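PDB 1IXL: hypothetical protein PH1136, which is of unknown function but adopts a hot-dog fold and may hydrolyse acyl-CoA thioesters. Local coordinates for residues Thr12-Pro20 with Glu29-Glu37. Sequence-based numbering, arbitrary orientation.
Sequences TSRILVGKP and EVELETIDE
K19 and E31 form an antiparallel hydrogen-bonded pair, K19 N donating to E31 O and E31 N to K19 O, both at 2.9 Å; P20 and V30 follow as a non-hydrogen-bonded pair. On the N-terminal side of G18 the chain leaves the strand, and two waters link the backbones, one joining R14 O to E33 N, the other bridging I15 O and E33 O. At the backbone angles of G18 a beta carbon would be jammed against V17 O, and it would also collide with V30 CG1. That methyl, anti to its own backbone N (chi1 -173°), lies 3.4 Å from K19 O. L32 fills the bend: CD1 packs 3.6 Å from I15 O and CD2 3.6 Å from V17 O. An alanine in place of L32 would remove both methyls and would probably open a gap against these carbonyls. Farther out, I15 CG2 meets I35 CD1 at 3.9 Å, the side chains crossing nearly perpendicularly. R14 lays its guanidinium face over P20 CD while NH1 bonds G18 O and Y57 OH. The contact opens the hairpin of strands 19-24, outermost in the hot-dog sheet within this chain, and 27-33; strand 86-97 pairs with 27-33, E31 salt-bridges K86, and P20 and V17 touch Y57 of helix 48-63.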
ATOM      1  N   THR A  12      10.843  -4.482   2.659  1.00 27.02           N
ATOM      2  CA  THR A  12       9.494  -4.699   3.164  1.00 24.77           C
ATOM      3  C   THR A  12       9.113  -6.170   3.006  1.00 27.16           C
ATOM      4  O   THR A  12       9.313  -6.758   1.948  1.00 24.54           O
ATOM      5  CB  THR A  12       8.495  -3.808   2.400  1.00 24.38           C
ATOM      6  OG1 THR A  12       8.929  -2.446   2.492  1.00 23.53           O
ATOM      7  CG2 THR A  12       7.114  -3.929   2.982  1.00 17.92           C
ATOM      8  N   SER A  13       8.568  -6.743   4.076  1.00 25.84           N
ATOM      9  CA  SER A  13       8.159  -8.138   4.124  1.00 27.03           C
ATOM     10  C   SER A  13       7.146  -8.526   3.052  1.00 27.32           C
ATOM     11  O   SER A  13       6.057  -7.976   2.979  1.00 22.34           O
ATOM     12  CB  SER A  13       7.586  -8.468   5.511  1.00 27.95           C
ATOM     13  OG  SER A  13       7.100  -9.796   5.534  1.00 27.41           O
ATOM     14  N   ARG A  14       7.523  -9.489   2.220  1.00 27.51           N
ATOM     15  CA  ARG A  14       6.655  -9.959   1.155  1.00 29.65           C
ATOM     16  C   ARG A  14       5.515 -10.777   1.745  1.00 27.15           C
ATOM     17  O   ARG A  14       4.462 -10.925   1.134  1.00 26.51           O
ATOM     18  CB  ARG A  14       7.465 -10.813   0.170  1.00 31.20           C
ATOM     19  CG  ARG A  14       8.551 -10.030  -0.557  1.00 35.29           C
ATOM     20  CD  ARG A  14       8.000  -9.310  -1.771  1.00 42.89           C
ATOM     21  NE  ARG A  14       8.922  -8.287  -2.260  1.00 43.56           N
ATOM     22  CZ  ARG A  14       8.954  -7.033  -1.812  1.00 45.87           C
ATOM     23  NH1 ARG A  14       8.097  -6.620  -0.852  1.00 34.62           N
ATOM     24  NH2 ARG A  14       9.864  -6.197  -2.312  1.00 44.60           N
ATOM     25  N   ILE A  15       5.733 -11.295   2.943  1.00 29.86           N
ATOM     26  CA  ILE A  15       4.740 -12.135   3.606  1.00 29.09           C
ATOM     27  C   ILE A  15       3.737 -11.382   4.468  1.00 29.04           C
ATOM     28  O   ILE A  15       2.568 -11.770   4.547  1.00 27.93           O
ATOM     29  CB  ILE A  15       5.436 -13.180   4.498  1.00 34.60           C
ATOM     30  CG1 ILE A  15       6.309 -14.089   3.637  1.00 36.62           C
ATOM     31  CG2 ILE A  15       4.395 -13.987   5.291  1.00 37.53           C
ATOM     32  CD1 ILE A  15       5.608 -14.599   2.385  1.00 42.69           C
ATOM     33  N   LEU A  16       4.195 -10.299   5.089  1.00 26.50           N
ATOM     34  CA  LEU A  16       3.340  -9.522   5.996  1.00 27.01           C
ATOM     35  C   LEU A  16       2.735  -8.270   5.393  1.00 25.61           C
ATOM     36  O   LEU A  16       1.692  -7.809   5.838  1.00 26.81           O
ATOM     37  CB  LEU A  16       4.136  -9.115   7.237  1.00 23.95           C
ATOM     38  CG  LEU A  16       4.598 -10.247   8.145  1.00 27.54           C
ATOM     39  CD1 LEU A  16       5.645  -9.716   9.116  1.00 29.19           C
ATOM     40  CD2 LEU A  16       3.385 -10.853   8.884  1.00 30.15           C
ATOM     41  N   VAL A  17       3.377  -7.733   4.364  1.00 23.31           N
ATOM     42  CA  VAL A  17       2.902  -6.506   3.760  1.00 23.01           C
ATOM     43  C   VAL A  17       2.532  -6.675   2.297  1.00 24.08           C
ATOM     44  O   VAL A  17       1.477  -6.211   1.862  1.00 23.38           O
ATOM     45  CB  VAL A  17       3.978  -5.389   3.942  1.00 24.38           C
ATOM     46  CG1 VAL A  17       3.439  -4.035   3.474  1.00 21.41           C
ATOM     47  CG2 VAL A  17       4.399  -5.340   5.415  1.00 22.61           C
ATOM     48  N   GLY A  18       3.400  -7.314   1.523  1.00 24.02           N
ATOM     49  CA  GLY A  18       3.054  -7.510   0.137  1.00 23.74           C
ATOM     50  C   GLY A  18       4.190  -7.629  -0.850  1.00 24.23           C
ATOM     51  O   GLY A  18       5.339  -7.311  -0.545  1.00 21.70           O
ATOM     52  N   LYS A  19       3.834  -8.091  -2.046  1.00 25.97           N
ATOM     53  CA  LYS A  19       4.766  -8.298  -3.147  1.00 25.70           C
ATOM     54  C   LYS A  19       4.361  -7.365  -4.270  1.00 24.87           C
ATOM     55  O   LYS A  19       3.260  -7.457  -4.800  1.00 24.05           O
ATOM     56  CB  LYS A  19       4.681  -9.757  -3.625  1.00 32.05           C
ATOM     57  CG  LYS A  19       4.923 -10.781  -2.514  1.00 38.71           C
ATOM     58  CD  LYS A  19       4.721 -12.221  -3.015  1.00 42.75           C
ATOM     59  CE  LYS A  19       5.140 -13.240  -1.965  1.00 44.74           C
ATOM     60  NZ  LYS A  19       4.994 -14.645  -2.456  1.00 48.97           N
ATOM     61  N   PRO A  20       5.244  -6.431  -4.640  1.00 23.81           N
ATOM     62  CA  PRO A  20       4.880  -5.509  -5.722  1.00 25.76           C
ATOM     63  C   PRO A  20       4.796  -6.317  -7.019  1.00 27.26           C
ATOM     64  O   PRO A  20       5.650  -7.168  -7.265  1.00 26.03           O
ATOM     65  CB  PRO A  20       6.042  -4.502  -5.730  1.00 25.04           C
ATOM     66  CG  PRO A  20       6.643  -4.625  -4.322  1.00 26.25           C
ATOM     67  CD  PRO A  20       6.556  -6.102  -4.063  1.00 25.57           C
ATOM     68  N   GLU A  29       1.169  -1.421  -8.019  1.00 24.52           N
ATOM     69  CA  GLU A  29       0.248  -2.460  -7.598  1.00 28.09           C
ATOM     70  C   GLU A  29       1.037  -3.462  -6.777  1.00 26.65           C
ATOM     71  O   GLU A  29       2.140  -3.878  -7.160  1.00 25.96           O
ATOM     72  CB  GLU A  29      -0.408  -3.144  -8.805  1.00 28.69           C
ATOM     73  CG  GLU A  29      -1.343  -2.229  -9.596  1.00 28.19           C
ATOM     74  CD  GLU A  29      -2.072  -2.960 -10.710  1.00 36.48           C
ATOM     75  OE1 GLU A  29      -1.863  -4.190 -10.852  1.00 33.71           O
ATOM     76  OE2 GLU A  29      -2.857  -2.304 -11.435  1.00 32.38           O
ATOM     77  N   VAL A  30       0.469  -3.837  -5.635  1.00 26.64           N
ATOM     78  CA  VAL A  30       1.107  -4.774  -4.720  1.00 24.80           C
ATOM     79  C   VAL A  30       0.045  -5.780  -4.261  1.00 23.79           C
ATOM     80  O   VAL A  30      -1.082  -5.402  -3.964  1.00 22.54           O
ATOM     81  CB  VAL A  30       1.663  -4.039  -3.474  1.00 26.41           C
ATOM     82  CG1 VAL A  30       2.466  -5.006  -2.623  1.00 23.24           C
ATOM     83  CG2 VAL A  30       2.519  -2.831  -3.901  1.00 23.71           C
ATOM     84  N   GLU A  31       0.403  -7.054  -4.207  1.00 24.23           N
ATOM     85  CA  GLU A  31      -0.558  -8.071  -3.805  1.00 27.39           C
ATOM     86  C   GLU A  31      -0.154  -8.712  -2.487  1.00 27.09           C
ATOM     87  O   GLU A  31       1.032  -8.771  -2.138  1.00 25.69           O
ATOM     88  CB  GLU A  31      -0.682  -9.147  -4.888  1.00 31.74           C
ATOM     89  CG  GLU A  31       0.636  -9.781  -5.283  1.00 36.30           C
ATOM     90  CD  GLU A  31       0.455 -11.006  -6.185  1.00 41.05           C
ATOM     91  OE1 GLU A  31      -0.408 -10.954  -7.089  1.00 40.67           O
ATOM     92  OE2 GLU A  31       1.180 -12.006  -5.991  1.00 36.64           O
ATOM     93  N   LEU A  32      -1.153  -9.186  -1.750  1.00 26.21           N
ATOM     94  CA  LEU A  32      -0.891  -9.823  -0.473  1.00 25.39           C
ATOM     95  C   LEU A  32      -1.849 -10.984  -0.249  1.00 27.02           C
ATOM     96  O   LEU A  32      -3.069 -10.837  -0.400  1.00 26.97           O
ATOM     97  CB  LEU A  32      -1.062  -8.819   0.674  1.00 22.52           C
ATOM     98  CG  LEU A  32      -0.990  -9.321   2.128  1.00 22.44           C
ATOM     99  CD1 LEU A  32       0.409  -9.816   2.449  1.00 20.85           C
ATOM    100  CD2 LEU A  32      -1.343  -8.171   3.081  1.00 22.23           C
ATOM    101  N   GLU A  33      -1.277 -12.136   0.080  1.00 29.17           N
ATOM    102  CA  GLU A  33      -2.061 -13.326   0.407  1.00 30.84           C
ATOM    103  C   GLU A  33      -2.176 -13.244   1.930  1.00 28.19           C
ATOM    104  O   GLU A  33      -1.156 -13.233   2.632  1.00 28.56           O
ATOM    105  CB  GLU A  33      -1.304 -14.606   0.021  1.00 35.09           C
ATOM    106  CG  GLU A  33      -1.367 -14.940  -1.466  1.00 37.87           C
ATOM    107  CD  GLU A  33      -2.760 -15.344  -1.910  1.00 40.67           C
ATOM    108  OE1 GLU A  33      -2.962 -15.530  -3.135  1.00 41.27           O
ATOM    109  OE2 GLU A  33      -3.651 -15.483  -1.031  1.00 36.36           O
ATOM    110  N   THR A  34      -3.393 -13.141   2.444  1.00 29.00           N
ATOM    111  CA  THR A  34      -3.545 -13.057   3.890  1.00 28.42           C
ATOM    112  C   THR A  34      -3.294 -14.417   4.532  1.00 31.80           C
ATOM    113  O   THR A  34      -3.647 -15.455   3.957  1.00 31.79           O
ATOM    114  CB  THR A  34      -4.926 -12.527   4.280  1.00 28.10           C
ATOM    115  OG1 THR A  34      -5.949 -13.348   3.706  1.00 28.99           O
ATOM    116  CG2 THR A  34      -5.082 -11.094   3.799  1.00 25.08           C
ATOM    117  N   ILE A  35      -2.659 -14.403   5.706  1.00 31.16           N
ATOM    118  CA  ILE A  35      -2.325 -15.628   6.431  1.00 31.73           C
ATOM    119  C   ILE A  35      -2.952 -15.694   7.809  1.00 31.42           C
ATOM    120  O   ILE A  35      -3.442 -14.692   8.343  1.00 29.58           O
ATOM    121  CB  ILE A  35      -0.792 -15.822   6.591  1.00 32.36           C
ATOM    122  CG1 ILE A  35      -0.173 -14.594   7.266  1.00 32.16           C
ATOM    123  CG2 ILE A  35      -0.162 -16.076   5.227  1.00 35.91           C
ATOM    124  CD1 ILE A  35       1.338 -14.728   7.515  1.00 34.62           C
ATOM    125  N   ASP A  36      -2.909 -16.886   8.390  1.00 29.39           N
ATOM    126  CA  ASP A  36      -3.528 -17.133   9.681  1.00 30.41           C
ATOM    127  C   ASP A  36      -3.080 -16.240  10.845  1.00 28.22           C
ATOM    128  O   ASP A  36      -3.870 -15.933  11.734  1.00 27.93           O
ATOM    129  CB  ASP A  36      -3.356 -18.607  10.039  1.00 33.70           C
ATOM    130  CG  ASP A  36      -4.334 -19.054  11.087  1.00 34.44           C
ATOM    131  OD1 ASP A  36      -3.953 -19.140  12.270  1.00 32.57           O
ATOM    132  OD2 ASP A  36      -5.499 -19.290  10.719  1.00 38.36           O
ATOM    133  N   GLU A  37      -1.823 -15.811  10.844  1.00 28.96           N
ATOM    134  CA  GLU A  37      -1.329 -14.965  11.925  1.00 29.38           C
ATOM    135  C   GLU A  37      -1.961 -13.575  11.934  1.00 28.35           C
ATOM    136  O   GLU A  37      -1.904 -12.866  12.945  1.00 27.69           O
ATOM    137  CB  GLU A  37       0.202 -14.832  11.845  1.00 33.15           C
ATOM    138  CG  GLU A  37       0.954 -16.146  12.106  1.00 40.96           C
ATOM    139  CD  GLU A  37       1.119 -17.010  10.860  1.00 43.38           C
ATOM    140  OE1 GLU A  37       0.121 -17.306  10.165  1.00 42.87           O
ATOM    141  OE2 GLU A  37       2.270 -17.393  10.576  1.00 51.75           O
TER
HETATM  142  O   HOH W   1       1.999 -12.156   0.256  1.00 33.78           O
HETATM  143  O   HOH W   2       1.499 -13.540   2.829  1.00 28.02           O